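Local atomic coordinates of DNA polymerase (Bacillus phage phi29, PDB entry 2PYL), a protein that replicates the DNA of phage phi29 from a protein primer, combining strand displacement with high processivity and with 3'-5' exonuclease activity. Residues M246-N251 with T465-V470. The protein carries 2 engineered substitutions. Residues are numbered along the deposited sequence; the frame is centred on the assembly and turned at random.
Sequences MVFDVN and TEIPDV. With MG (magnesium ion), chain E.
The ring of F248 meets the loop 465-470 with its far end: I467 CG1 sits at the ring edge, in plane and 3.8 Å from F248 CZ, while P468 CD approaches the same corner obliquely, 4.0 Å from CZ. A second aromatic, H485 of the neighbouring strand 483-489, meets the ring with the two planes inclined at about 35°. Phenylalanine suits this place because it is long enough to bridge strand and loop and wholly apolar, matching the CH2 groups offered by isoleucine and proline. M246, two residues earlier on the same side of the strand, reaches the loop where it begins. Its chain bends at the thioether (chi3 -48°). This brings M246 SD to 3.3 Å from E466 O, and CE lies against the T465 carbonyl and beside I467 CG1; a flexible, unbranched side chain can follow the loop backbone in this way. No hydrogen bond crosses the contact, and E466 O is instead bonded by R451 NH2. Strand 245-250 belongs to the antiparallel palm sheet of this family B polymerase, paired between 459-463 and 483-489, and 465-470 begins the connection between these two. M246 and F248 point toward the loop, whereas D249 turns to the other face, where OD2 binds a catalytic magnesium at 2.3 Å; this hard, negatively charged ligand suits the metal, which D458 and a water also bind. T465 OG1 donates to E466 OE2 over 3.1 Å, meeting the anti side of the carboxylate 30° out of its plane. Both polar residues suit this more exposed side, their CB atoms directed away from the strand.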
loop_
_atom_site.group_PDB
_atom_site.type_symbol
_atom_site.label_atom_id
_atom_site.label_comp_id
_atom_site.label_asym_id
_atom_site.label_seq_id
_atom_site.Cartn_x
_atom_site.Cartn_y
_atom_site.Cartn_z
ATOM N N MET C 246 3.666 8.638 -25.427
ATOM C CA MET C 246 4.056 9.422 -24.269
ATOM C C MET C 246 3.135 9.152 -23.075
ATOM O O MET C 246 1.969 8.759 -23.232
ATOM C CB MET C 246 4.059 10.918 -24.618
ATOM C CG MET C 246 2.691 11.512 -25.042
ATOM S SD MET C 246 2.791 13.042 -26.030
ATOM C CE MET C 246 3.946 14.011 -25.063
ATOM N N VAL C 247 3.682 9.387 -21.887
ATOM C CA VAL C 247 2.978 9.200 -20.627
ATOM C C VAL C 247 2.910 10.520 -19.884
ATOM O O VAL C 247 3.918 11.220 -19.730
ATOM C CB VAL C 247 3.669 8.145 -19.726
ATOM C CG1 VAL C 247 2.842 7.906 -18.440
ATOM C CG2 VAL C 247 3.879 6.850 -20.518
ATOM N N PHE C 248 1.699 10.863 -19.463
ATOM C CA PHE C 248 1.467 12.003 -18.603
ATOM C C PHE C 248 1.093 11.486 -17.230
ATOM O O PHE C 248 0.295 10.560 -17.108
ATOM C CB PHE C 248 0.359 12.898 -19.145
ATOM C CG PHE C 248 0.750 13.675 -20.374
ATOM C CD1 PHE C 248 0.593 13.125 -21.641
ATOM C CD2 PHE C 248 1.271 14.956 -20.267
ATOM C CE1 PHE C 248 0.954 13.837 -22.776
ATOM C CE2 PHE C 248 1.630 15.672 -21.405
ATOM C CZ PHE C 248 1.470 15.104 -22.658
ATOM N N ASP C 249 1.665 12.097 -16.203
ATOM C CA ASP C 249 1.511 11.638 -14.827
ATOM C C ASP C 249 1.162 12.813 -13.932
ATOM O O ASP C 249 1.923 13.772 -13.872
ATOM C CB ASP C 249 2.841 11.045 -14.335
ATOM C CG ASP C 249 2.658 9.786 -13.530
ATOM O OD1 ASP C 249 2.103 8.839 -14.111
ATOM O OD2 ASP C 249 3.078 9.709 -12.351
ATOM N N VAL C 250 0.041 12.733 -13.219
ATOM C CA VAL C 250 -0.324 13.811 -12.299
ATOM C C VAL C 250 0.672 13.927 -11.137
ATOM O O VAL C 250 1.126 12.922 -10.585
ATOM C CB VAL C 250 -1.759 13.683 -11.751
ATOM C CG1 VAL C 250 -2.091 14.883 -10.863
ATOM C CG2 VAL C 250 -2.773 13.608 -12.881
ATOM N N ASN C 251 1.030 15.160 -10.791
ATOM C CA ASN C 251 1.914 15.416 -9.660
ATOM C C ASN C 251 1.095 15.252 -8.387
ATOM O O ASN C 251 0.299 16.127 -8.036
ATOM C CB ASN C 251 2.545 16.816 -9.750
ATOM C CG ASN C 251 3.311 17.042 -11.061
ATOM O OD1 ASN C 251 4.122 16.217 -11.470
ATOM N ND2 ASN C 251 3.032 18.157 -11.730
ATOM N N THR C 465 4.109 11.885 -29.882
ATOM C CA THR C 465 5.133 12.431 -28.985
ATOM C C THR C 465 5.022 13.928 -28.693
ATOM O O THR C 465 5.882 14.469 -27.995
ATOM C CB THR C 465 6.564 12.180 -29.556
ATOM O OG1 THR C 465 6.677 12.747 -30.871
ATOM C CG2 THR C 465 6.871 10.700 -29.615
ATOM N N GLU C 466 3.995 14.596 -29.220
ATOM C CA GLU C 466 3.750 16.012 -28.910
ATOM C C GLU C 466 2.576 16.180 -27.933
ATOM O O GLU C 466 1.607 15.419 -27.959
ATOM C CB GLU C 466 3.500 16.830 -30.186
ATOM C CG GLU C 466 4.472 16.537 -31.350
ATOM C CD GLU C 466 5.947 16.768 -31.000
ATOM O OE1 GLU C 466 6.271 17.864 -30.481
ATOM O OE2 GLU C 466 6.781 15.857 -31.266
ATOM N N ILE C 467 2.679 17.172 -27.056
ATOM C CA ILE C 467 1.637 17.440 -26.071
ATOM C C ILE C 467 0.366 17.898 -26.786
ATOM O O ILE C 467 0.412 18.841 -27.566
ATOM C CB ILE C 467 2.059 18.526 -25.049
ATOM C CG1 ILE C 467 3.240 18.043 -24.197
ATOM C CG2 ILE C 467 0.884 18.910 -24.138
ATOM C CD1 ILE C 467 3.782 19.114 -23.248
ATOM N N PRO C 468 -0.780 17.236 -26.517
ATOM C CA PRO C 468 -2.023 17.715 -27.127
ATOM C C PRO C 468 -2.307 19.143 -26.703
ATOM O O PRO C 468 -2.116 19.475 -25.538
ATOM C CB PRO C 468 -3.085 16.759 -26.567
ATOM C CG PRO C 468 -2.317 15.552 -26.151
ATOM C CD PRO C 468 -1.014 16.063 -25.662
ATOM N N ASP C 469 -2.750 19.968 -27.653
ATOM C CA ASP C 469 -3.068 21.371 -27.397
ATOM C C ASP C 469 -4.220 21.544 -26.383
ATOM O O ASP C 469 -4.279 22.523 -25.643
ATOM C CB ASP C 469 -3.380 22.101 -28.716
ATOM C CG ASP C 469 -2.115 22.388 -29.571
ATOM O OD1 ASP C 469 -0.966 22.134 -29.127
ATOM O OD2 ASP C 469 -2.273 22.892 -30.707
ATOM N N VAL C 470 -5.123 20.579 -26.337
ATOM C CA VAL C 470 -6.259 20.629 -25.421
ATOM C C VAL C 470 -5.874 20.504 -23.920
ATOM O O VAL C 470 -6.620 20.982 -23.055
ATOM C CB VAL C 470 -7.308 19.553 -25.821
ATOM C CG1 VAL C 470 -6.794 18.148 -25.507
ATOM C CG2 VAL C 470 -8.648 19.831 -25.153
HETATM MG MG MG E . 2.330 7.990 -11.046
HETATM O O HOH W 1 4.471 8.194 -10.505
#